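Local structure of phosphodiesterase (Candida albicans, 6CPU) at residues A[175-180]-A[388-393]; A[1-7]-A[16-22]; A[24-29]-A[79-83]. The protein belongs to the cyclic nucleotide phosphodiesterase family, metal-dependent, largely helical proteins of the HD superfamily, and holds a zinc and a magnesium ion in this model. All blocks are in the same frame, centred on the assembly; numbering follows the deposited sequence.

Contact 1: A[175-180]-A[388-393]; sequences RSEIAT and NKVLRI
The guanidinium of Arg175 meets the backbone oxygen of Asn388 end-on, NH1 and NH2 both converging on that one atom. The bond from Arg175 NH2 is the shorter, 2.8 Å to Asn388 O, and lies in the carbonyl plane; NH1 approaches the same oxygen from above that plane. On the other side of the group Arg175 NE donates to Thr180 OG1 at 2.8 Å, nearly straight at 169°. Both acceptors lie within a few degrees of the guanidinium plane, which fixes its rotation, and Ile393 CD1 rests over one face. The bend at chi3 (45°) turns the otherwise extended arginine chain into this position. The contact joins the start of helix 177-193, where Ser176 OG caps Ala179 N, to the C-terminal part of helix 377-394 in this mainly helical fold. Arg392 presents a second guanidinium, turned 88° from the first. Thr180 CG2 sits over its centre, 3.7 Å from Arg392 CZ, while Glu177 OE2 reaches its edge in a long salt bridge, 3.6 Å to Arg392 NH2. A water bridges the same pair, donating to Glu177 OE1 and accepting from Arg392 NE.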
loop_
_atom_site.group_PDB
_atom_site.type_symbol
_atom_site.label_atom_id
_atom_site.label_comp_id
_atom_site.label_asym_id
_atom_site.label_seq_id
_atom_site.Cartn_x
_atom_site.Cartn_y
_atom_site.Cartn_z
ATOM N N ARG A 175 -1.358 11.327 -19.589
ATOM C CA ARG A 175 -1.186 10.208 -20.508
ATOM C C ARG A 175 -2.254 10.271 -21.611
ATOM O O ARG A 175 -3.410 10.557 -21.327
ATOM C CB ARG A 175 -1.264 8.903 -19.689
ATOM C CG ARG A 175 -0.655 7.681 -20.330
ATOM C CD ARG A 175 -0.780 6.437 -19.455
ATOM N NE ARG A 175 -2.114 6.270 -18.874
ATOM C CZ ARG A 175 -2.400 6.237 -17.566
ATOM N NH1 ARG A 175 -1.444 6.342 -16.638
ATOM N NH2 ARG A 175 -3.661 6.098 -17.179
ATOM N N SER A 176 -1.877 10.066 -22.878
ATOM C CA SER A 176 -2.877 10.096 -23.968
ATOM C C SER A 176 -3.732 8.833 -23.956
ATOM O O SER A 176 -3.381 7.840 -23.317
ATOM C CB SER A 176 -2.214 10.229 -25.343
ATOM O OG SER A 176 -1.455 9.075 -25.652
ATOM N N GLU A 177 -4.852 8.860 -24.674
ATOM C CA GLU A 177 -5.703 7.684 -24.758
ATOM C C GLU A 177 -4.962 6.527 -25.448
ATOM O O GLU A 177 -5.114 5.377 -25.048
ATOM C CB GLU A 177 -7.032 8.014 -25.458
ATOM C CG GLU A 177 -8.194 7.119 -25.039
ATOM C CD GLU A 177 -8.780 7.450 -23.657
ATOM O OE1 GLU A 177 -8.148 8.188 -22.852
ATOM O OE2 GLU A 177 -9.897 6.960 -23.365
ATOM N N ILE A 178 -4.149 6.843 -26.458
ATOM C CA ILE A 178 -3.337 5.850 -27.171
ATOM C C ILE A 178 -2.297 5.204 -26.250
ATOM O O ILE A 178 -2.079 3.998 -26.295
ATOM C CB ILE A 178 -2.600 6.481 -28.378
ATOM C CG1 ILE A 178 -3.595 6.815 -29.495
ATOM C CG2 ILE A 178 -1.506 5.560 -28.915
ATOM C CD1 ILE A 178 -3.045 7.775 -30.532
ATOM N N ALA A 179 -1.635 6.009 -25.427
ATOM C CA ALA A 179 -0.668 5.454 -24.494
ATOM C C ALA A 179 -1.379 4.573 -23.472
ATOM O O ALA A 179 -0.880 3.515 -23.122
ATOM C CB ALA A 179 0.130 6.557 -23.808
ATOM N N THR A 180 -2.544 5.016 -23.005
ATOM C CA THR A 180 -3.334 4.269 -22.029
ATOM C C THR A 180 -3.731 2.888 -22.548
ATOM O O THR A 180 -3.617 1.888 -21.836
ATOM C CB THR A 180 -4.568 5.085 -21.599
ATOM O OG1 THR A 180 -4.126 6.241 -20.870
ATOM C CG2 THR A 180 -5.524 4.272 -20.727
ATOM N N ASN A 388 -5.337 6.741 -11.435
ATOM C CA ASN A 388 -4.818 7.005 -12.771
ATOM C C ASN A 388 -3.671 6.102 -13.185
ATOM O O ASN A 388 -3.492 5.841 -14.374
ATOM C CB ASN A 388 -4.408 8.450 -12.900
ATOM C CG ASN A 388 -5.569 9.395 -12.649
ATOM O OD1 ASN A 388 -6.652 9.214 -13.190
ATOM N ND2 ASN A 388 -5.340 10.396 -11.846
ATOM N N LYS A 389 -2.895 5.625 -12.212
ATOM C CA LYS A 389 -1.833 4.673 -12.520
ATOM C C LYS A 389 -2.328 3.237 -12.433
ATOM O O LYS A 389 -2.098 2.457 -13.348
ATOM C CB LYS A 389 -0.613 4.867 -11.607
ATOM C CG LYS A 389 0.493 3.839 -11.818
ATOM C CD LYS A 389 1.742 4.201 -11.031
ATOM C CE LYS A 389 2.772 3.074 -11.029
ATOM N NZ LYS A 389 3.249 2.737 -12.389
ATOM N N VAL A 390 -2.956 2.871 -11.319
ATOM C CA VAL A 390 -3.287 1.475 -11.066
ATOM C C VAL A 390 -4.619 1.053 -11.710
ATOM O O VAL A 390 -4.620 0.222 -12.618
ATOM C CB VAL A 390 -3.277 1.150 -9.555
ATOM C CG1 VAL A 390 -3.680 -0.295 -9.321
ATOM C CG2 VAL A 390 -1.901 1.411 -8.978
ATOM N N LEU A 391 -5.732 1.623 -11.265
ATOM C CA LEU A 391 -7.051 1.109 -11.674
ATOM C C LEU A 391 -7.394 1.419 -13.131
ATOM O O LEU A 391 -8.010 0.586 -13.796
ATOM C CB LEU A 391 -8.161 1.603 -10.736
ATOM C CG LEU A 391 -8.074 1.171 -9.263
ATOM C CD1 LEU A 391 -9.165 1.840 -8.451
ATOM C CD2 LEU A 391 -8.163 -0.350 -9.121
ATOM N N ARG A 392 -6.991 2.590 -13.637
ATOM C CA ARG A 392 -7.283 2.955 -15.039
ATOM C C ARG A 392 -6.684 1.948 -16.021
ATOM O O ARG A 392 -7.263 1.682 -17.077
ATOM C CB ARG A 392 -6.772 4.371 -15.358
ATOM C CG ARG A 392 -7.031 4.855 -16.788
ATOM C CD ARG A 392 -8.524 4.989 -17.063
ATOM N NE ARG A 392 -8.809 5.246 -18.476
ATOM C CZ ARG A 392 -8.950 4.323 -19.431
ATOM N NH1 ARG A 392 -8.792 3.021 -19.190
ATOM N NH2 ARG A 392 -9.232 4.726 -20.669
ATOM N N ILE A 393 -5.511 1.412 -15.670
ATOM C CA ILE A 393 -4.818 0.405 -16.479
ATOM C C ILE A 393 -5.252 -1.023 -16.128
ATOM O O ILE A 393 -5.558 -1.815 -17.017
ATOM C CB ILE A 393 -3.278 0.548 -16.327
ATOM C CG1 ILE A 393 -2.825 1.962 -16.712
ATOM C CG2 ILE A 393 -2.531 -0.528 -17.115
ATOM C CD1 ILE A 393 -3.322 2.471 -18.052
HETATM O O HOH W 1 -9.352 7.833 -20.098
#

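Contact 2: A[1-7]-A[16-22]; sequences MAEVLSL and TDKYYKF
Three aromatic rings of segment 16-22 lie against segment 1-7, each meeting it differently. At the edge of the Tyr20 ring, near its plane, lies Val4 O, while Leu5 CD2 and the Glu3 carboxylate approach obliquely. The Phe22 ring takes Leu5 CD2 at its edge, 3.9 Å from Phe22 CE2. Leu5 thus touches both rings with one methyl, its side chain running beside that of Tyr20 and pointing the same way. The carboxylate of Glu3 is turned 43° from the Tyr20 ring, and a water donates to Glu3 OE1 while lying 2.6 Å from Tyr20 OH. Glu3 OE2 is engaged by Lys35 and His31, and His31 also meets the Tyr20 and Phe22 rings.

Val4 and Ser6 point to the other face of the sheet, as does Tyr19. With CG anti to the backbone N (chi1 -174°), the Tyr19 ring lies obliquely along them: Val4 CG1 is 3.7 Å from Tyr19 CD1, and Ser6 CB is 3.4 Å from Tyr19 CZ. The phenol oxygen is hydrogen-bonded to Leu10 O, and Ser6 OG to Val8 O, so the connection between the strands supplies partners for both hydroxyls.

The backbones provide the evidence for pairing. Val4 N donates to Lys18 O at 2.8 Å, Tyr20 N to Val4 O at 2.7 Å, and the alternation continues through Ser6 to Phe22 N. A beta bulge shifts the register by one between Ala2 and Glu3, so that Asp17 N bonds Ala2 O. The segment axes run 14° apart in the same direction, making this the pairing of an edge strand with its neighbour in a four-stranded parallel sheet of order 2-1-3-4.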
loop_
_atom_site.group_PDB
_atom_site.type_symbol
_atom_site.label_atom_id
_atom_site.label_comp_id
_atom_site.label_asym_id
_atom_site.label_seq_id
_atom_site.Cartn_x
_atom_site.Cartn_y
_atom_site.Cartn_z
ATOM N N MET A 1 28.814 -0.726 -8.474
ATOM C CA MET A 1 27.864 0.424 -8.625
ATOM C C MET A 1 26.424 0.028 -9.031
ATOM O O MET A 1 25.495 0.277 -8.279
ATOM C CB MET A 1 28.431 1.465 -9.595
ATOM C CG MET A 1 28.524 2.846 -8.975
ATOM S SD MET A 1 29.533 4.043 -9.858
ATOM C CE MET A 1 29.329 3.550 -11.567
ATOM N N ALA A 2 26.236 -0.557 -10.210
ATOM C CA ALA A 2 24.892 -0.884 -10.703
ATOM C C ALA A 2 24.618 -2.385 -10.752
ATOM O O ALA A 2 25.535 -3.199 -10.892
ATOM C CB ALA A 2 24.684 -0.298 -12.080
ATOM N N GLU A 3 23.344 -2.739 -10.625
ATOM C CA GLU A 3 22.878 -4.064 -10.970
ATOM C C GLU A 3 22.542 -4.019 -12.451
ATOM O O GLU A 3 21.744 -3.183 -12.888
ATOM C CB GLU A 3 21.644 -4.456 -10.151
ATOM C CG GLU A 3 20.974 -5.735 -10.645
ATOM C CD GLU A 3 19.971 -6.315 -9.661
ATOM O OE1 GLU A 3 20.313 -6.477 -8.480
ATOM O OE2 GLU A 3 18.835 -6.633 -10.072
ATOM N N VAL A 4 23.147 -4.909 -13.233
ATOM C CA VAL A 4 22.968 -4.899 -14.674
ATOM C C VAL A 4 22.163 -6.124 -15.082
ATOM O O VAL A 4 22.483 -7.250 -14.688
ATOM C CB VAL A 4 24.314 -4.854 -15.432
ATOM C CG1 VAL A 4 24.074 -4.864 -16.935
ATOM C CG2 VAL A 4 25.132 -3.628 -15.027
ATOM N N LEU A 5 21.103 -5.880 -15.844
ATOM C CA LEU A 5 20.202 -6.911 -16.332
ATOM C C LEU A 5 20.307 -6.855 -17.835
ATOM O O LEU A 5 20.012 -5.822 -18.427
ATOM C CB LEU A 5 18.774 -6.622 -15.887
ATOM C CG LEU A 5 18.584 -6.326 -14.396
ATOM C CD1 LEU A 5 17.112 -6.127 -14.106
ATOM C CD2 LEU A 5 19.131 -7.430 -13.510
ATOM N N SER A 6 20.758 -7.944 -18.459
ATOM C CA SER A 6 21.036 -7.929 -19.889
ATOM C C SER A 6 20.300 -8.991 -20.692
ATOM O O SER A 6 20.164 -10.144 -20.269
ATOM C CB SER A 6 22.538 -8.082 -20.132
ATOM O OG SER A 6 22.803 -8.037 -21.520
ATOM N N LEU A 7 19.854 -8.587 -21.874
ATOM C CA LEU A 7 19.251 -9.485 -22.838
ATOM C C LEU A 7 20.241 -9.826 -23.950
ATOM O O LEU A 7 19.900 -10.565 -24.865
ATOM C CB LEU A 7 17.999 -8.852 -23.438
ATOM C CG LEU A 7 16.774 -8.810 -22.515
ATOM C CD1 LEU A 7 15.660 -7.971 -23.120
ATOM C CD2 LEU A 7 16.284 -10.223 -22.228
ATOM N N THR A 16 29.446 -1.951 -13.305
ATOM C CA THR A 16 28.759 -3.170 -12.884
ATOM C C THR A 16 29.219 -3.711 -11.522
ATOM O O THR A 16 30.401 -3.936 -11.313
ATOM C CB THR A 16 28.949 -4.280 -13.938
ATOM O OG1 THR A 16 28.526 -3.811 -15.222
ATOM C CG2 THR A 16 28.146 -5.521 -13.573
ATOM N N ASP A 17 28.273 -3.913 -10.604
ATOM C CA ASP A 17 28.498 -4.679 -9.375
ATOM C C ASP A 17 28.097 -6.140 -9.602
ATOM O O ASP A 17 28.833 -7.055 -9.247
ATOM C CB ASP A 17 27.674 -4.105 -8.206
ATOM C CG ASP A 17 27.841 -4.901 -6.900
ATOM O OD1 ASP A 17 28.938 -5.446 -6.654
ATOM O OD2 ASP A 17 26.874 -4.972 -6.110
ATOM N N LYS A 18 26.917 -6.343 -10.181
ATOM C CA LYS A 18 26.410 -7.679 -10.461
ATOM C C LYS A 18 25.664 -7.656 -11.789
ATOM O O LYS A 18 24.944 -6.691 -12.092
ATOM C CB LYS A 18 25.501 -8.125 -9.330
ATOM C CG LYS A 18 25.156 -9.598 -9.317
ATOM C CD LYS A 18 24.443 -9.941 -8.022
ATOM C CE LYS A 18 24.168 -11.423 -7.906
ATOM N NZ LYS A 18 23.526 -11.742 -6.602
ATOM N N TYR A 19 25.858 -8.713 -12.578
ATOM C CA TYR A 19 25.359 -8.796 -13.941
ATOM C C TYR A 19 24.472 -10.035 -14.030
ATOM O O TYR A 19 24.891 -11.119 -13.614
ATOM C CB TYR A 19 26.557 -8.900 -14.896
ATOM C CG TYR A 19 26.248 -8.860 -16.384
ATOM C CD1 TYR A 19 26.476 -7.715 -17.137
ATOM C CD2 TYR A 19 25.761 -9.984 -17.047
ATOM C CE1 TYR A 19 26.212 -7.685 -18.494
ATOM C CE2 TYR A 19 25.493 -9.959 -18.402
ATOM C CZ TYR A 19 25.722 -8.813 -19.119
ATOM O OH TYR A 19 25.451 -8.804 -20.461
ATOM N N TYR A 20 23.254 -9.867 -14.543
ATOM C CA TYR A 20 22.310 -10.973 -14.775
ATOM C C TYR A 20 22.042 -11.027 -16.255
ATOM O O TYR A 20 21.672 -10.021 -16.852
ATOM C CB TYR A 20 20.968 -10.758 -14.054
ATOM C CG TYR A 20 20.999 -10.817 -12.549
ATOM C CD1 TYR A 20 20.417 -11.886 -11.859
ATOM C CD2 TYR A 20 21.574 -9.796 -11.802
ATOM C CE1 TYR A 20 20.421 -11.934 -10.476
ATOM C CE2 TYR A 20 21.569 -9.834 -10.419
ATOM C CZ TYR A 20 20.999 -10.908 -9.763
ATOM O OH TYR A 20 21.019 -10.944 -8.387
ATOM N N LYS A 21 22.254 -12.187 -16.859
ATOM C CA LYS A 21 21.959 -12.374 -18.261
ATOM C C LYS A 21 20.669 -13.159 -18.330
ATOM O O LYS A 21 20.578 -14.246 -17.782
ATOM C CB LYS A 21 23.108 -13.119 -18.971
ATOM C CG LYS A 21 22.815 -13.527 -20.405
ATOM C CD LYS A 21 22.759 -12.332 -21.340
ATOM C CE LYS A 21 22.036 -12.683 -22.622
ATOM N NZ LYS A 21 22.691 -13.836 -23.295
ATOM N N PHE A 22 19.669 -12.603 -18.993
ATOM C CA PHE A 22 18.384 -13.258 -19.116
ATOM C C PHE A 22 18.210 -13.779 -20.531
ATOM O O PHE A 22 18.571 -13.103 -21.496
ATOM C CB PHE A 22 17.248 -12.299 -18.730
ATOM C CG PHE A 22 17.251 -11.965 -17.277
ATOM C CD1 PHE A 22 16.730 -12.860 -16.355
ATOM C CD2 PHE A 22 17.850 -10.798 -16.822
ATOM C CE1 PHE A 22 16.771 -12.578 -14.997
ATOM C CE2 PHE A 22 17.896 -10.517 -15.468
ATOM C CZ PHE A 22 17.349 -11.403 -14.559
HETATM O O HOH W 2 19.384 -8.980 -7.772
#

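Contact 3: A[24-29]-A[79-83]; sequences TFKHLI and LDNLP
Segment 24-29 enters the first turn of helix 25-34, facing a type I beta turn that runs from Leu79 to Leu82, with Phe25 CA and Asp80 CA 5.1 Å apart. The motif is a helix N terminus met by an acidic side chain from a loop distant in sequence. Asp80 OD1 accepts from Lys26 N at 3.0 Å with an angle of 158° at the hydrogen, and the amide meets this oxygen nearly along its C-O axis. Asp80 CG lies anti to its own carbonyl carbon (chi1 -65°), which brings the carboxylate over the start of the helix. Its negative charge there would be expected to interact favourably with the helix dipole. Asp80 OD2 lies against the Thr24 side chain, 3.4 Å from Thr24 CB. Thr24 itself is the N-cap: chi1 of 66° sets OG1 between the backbone N and the carbonyl carbon, where Thr24 OG1 accepts from His27 N at 3.0 Å. Amides of the first turn are thus met by two side chains, Thr24 from the helix's own N-cap and Asp80 from the beta turn.

The rest of the contact is largely apolar, centred on the Phe25 ring. Leu79 O and Leu82 CD1 both lie at the edge of this ring, the former 3.5 Å from Phe25 CD2. Over one face of that ring sits Ile29 CD1, from the next turn of the same helix, and this methyl also touches Leu79 CD2 at 4.2 Å. Helix 84-94 adds Leu90 and Ile91 to the packing, and its Lys87 bonds the backbone oxygens of Asp80 and Leu82. Phe25 N donates to a water at 3.0 Å, and that water makes a weak bond to Asp80 O.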
loop_
_atom_site.group_PDB
_atom_site.type_symbol
_atom_site.label_atom_id
_atom_site.label_comp_id
_atom_site.label_asym_id
_atom_site.label_seq_id
_atom_site.Cartn_x
_atom_site.Cartn_y
_atom_site.Cartn_z
ATOM N N THR A 24 15.232 -14.474 -21.764
ATOM C CA THR A 24 13.978 -13.913 -22.265
ATOM C C THR A 24 13.585 -12.646 -21.498
ATOM O O THR A 24 13.945 -12.480 -20.339
ATOM C CB THR A 24 12.809 -14.910 -22.130
ATOM O OG1 THR A 24 12.524 -15.153 -20.752
ATOM C CG2 THR A 24 13.127 -16.249 -22.804
ATOM N N PHE A 25 12.828 -11.784 -22.166
ATOM C CA PHE A 25 12.309 -10.553 -21.569
ATOM C C PHE A 25 11.348 -10.921 -20.443
ATOM O O PHE A 25 11.326 -10.265 -19.404
ATOM C CB PHE A 25 11.598 -9.703 -22.634
ATOM C CG PHE A 25 11.174 -8.321 -22.165
ATOM C CD1 PHE A 25 12.038 -7.513 -21.427
ATOM C CD2 PHE A 25 9.922 -7.818 -22.497
ATOM C CE1 PHE A 25 11.647 -6.245 -21.016
ATOM C CE2 PHE A 25 9.528 -6.549 -22.097
ATOM C CZ PHE A 25 10.394 -5.764 -21.349
ATOM N N LYS A 26 10.566 -11.979 -20.652
ATOM C CA LYS A 26 9.644 -12.451 -19.631
ATOM C C LYS A 26 10.378 -12.792 -18.331
ATOM O O LYS A 26 9.945 -12.402 -17.250
ATOM C CB LYS A 26 8.843 -13.651 -20.122
ATOM C CG LYS A 26 7.827 -14.140 -19.107
ATOM C CD LYS A 26 7.025 -15.329 -19.613
ATOM C CE LYS A 26 7.609 -16.655 -19.156
ATOM N NZ LYS A 26 6.717 -17.772 -19.576
ATOM N N HIS A 27 11.490 -13.516 -18.423
ATOM C CA HIS A 27 12.247 -13.842 -17.222
ATOM C C HIS A 27 12.852 -12.594 -16.545
ATOM O O HIS A 27 12.884 -12.495 -15.302
ATOM C CB HIS A 27 13.313 -14.892 -17.515
ATOM C CG HIS A 27 12.763 -16.274 -17.702
ATOM N ND1 HIS A 27 13.387 -17.222 -18.485
ATOM C CD2 HIS A 27 11.654 -16.869 -17.203
ATOM C CE1 HIS A 27 12.690 -18.342 -18.456
ATOM N NE2 HIS A 27 11.632 -18.155 -17.688
ATOM N N LEU A 28 13.309 -11.638 -17.351
ATOM C CA LEU A 28 13.783 -10.343 -16.828
ATOM C C LEU A 28 12.665 -9.611 -16.054
ATOM O O LEU A 28 12.881 -9.124 -14.937
ATOM C CB LEU A 28 14.307 -9.471 -17.975
ATOM C CG LEU A 28 15.149 -8.260 -17.574
ATOM C CD1 LEU A 28 16.098 -7.846 -18.700
ATOM C CD2 LEU A 28 14.266 -7.087 -17.194
ATOM N N ILE A 29 11.469 -9.579 -16.630
ATOM C CA ILE A 29 10.298 -8.963 -15.973
ATOM C C ILE A 29 9.990 -9.654 -14.637
ATOM O O ILE A 29 9.734 -8.985 -13.632
ATOM C CB ILE A 29 9.060 -8.972 -16.892
ATOM C CG1 ILE A 29 9.253 -7.979 -18.043
ATOM C CG2 ILE A 29 7.805 -8.578 -16.134
ATOM C CD1 ILE A 29 8.238 -8.134 -19.164
ATOM N N LEU A 79 5.535 -11.224 -25.519
ATOM C CA LEU A 79 6.342 -10.338 -24.665
ATOM C C LEU A 79 7.766 -10.234 -25.173
ATOM O O LEU A 79 8.314 -9.139 -25.321
ATOM C CB LEU A 79 6.381 -10.835 -23.211
ATOM C CG LEU A 79 5.320 -10.356 -22.229
ATOM C CD1 LEU A 79 5.593 -11.002 -20.878
ATOM C CD2 LEU A 79 5.285 -8.837 -22.123
ATOM N N ASP A 80 8.369 -11.390 -25.435
ATOM C CA ASP A 80 9.757 -11.458 -25.878
ATOM C C ASP A 80 9.957 -10.795 -27.251
ATOM O O ASP A 80 11.010 -10.221 -27.515
ATOM C CB ASP A 80 10.233 -12.919 -25.908
ATOM C CG ASP A 80 10.267 -13.567 -24.504
ATOM O OD1 ASP A 80 10.243 -12.847 -23.470
ATOM O OD2 ASP A 80 10.323 -14.815 -24.438
ATOM N N ASN A 81 8.924 -10.844 -28.091
ATOM C CA ASN A 81 8.982 -10.294 -29.445
ATOM C C ASN A 81 8.483 -8.855 -29.605
ATOM O O ASN A 81 8.354 -8.376 -30.738
ATOM C CB ASN A 81 8.221 -11.229 -30.395
ATOM C CG ASN A 81 8.919 -12.569 -30.560
ATOM O OD1 ASN A 81 10.119 -12.620 -30.851
ATOM N ND2 ASN A 81 8.181 -13.659 -30.370
ATOM N N LEU A 82 8.217 -8.153 -28.493
ATOM C CA LEU A 82 7.776 -6.759 -28.561
ATOM C C LEU A 82 8.830 -5.882 -29.207
ATOM O O LEU A 82 10.011 -6.067 -28.960
ATOM C CB LEU A 82 7.505 -6.185 -27.162
ATOM C CG LEU A 82 6.272 -6.673 -26.411
ATOM C CD1 LEU A 82 6.358 -6.160 -24.976
ATOM C CD2 LEU A 82 4.964 -6.238 -27.069
ATOM N N PRO A 83 8.406 -4.884 -29.999
ATOM C CA PRO A 83 9.377 -3.887 -30.433
ATOM C C PRO A 83 9.998 -3.188 -29.226
ATOM O O PRO A 83 9.398 -3.173 -28.136
ATOM C CB PRO A 83 8.548 -2.884 -31.249
ATOM C CG PRO A 83 7.186 -3.457 -31.384
ATOM C CD PRO A 83 7.024 -4.525 -30.352
HETATM O O HOH W 3 13.013 -11.601 -25.134
#

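How the contacts relate
From the N terminus, contact 2 comes first, closing a short connection of eight residues between strands 2-6 and 16-21. The chain then enters helix 25-34, where contact 3 closes a longer loop of 49 residues that includes strand 46-49. Contact 1 spans 207 residues, tying the start of helix 177-193 to helix 377-394. All three follow in series; none nests or crosses. Contacts 2 and 3 touch directly, with Leu7 CD2 3.7 Å from Thr24 C and Phe22 packing on Leu28, so sheet and helix form one continuous region. Contact 1 stands apart, its nearest atoms about 12 Å from contact 3 and about 17 Å from contact 2.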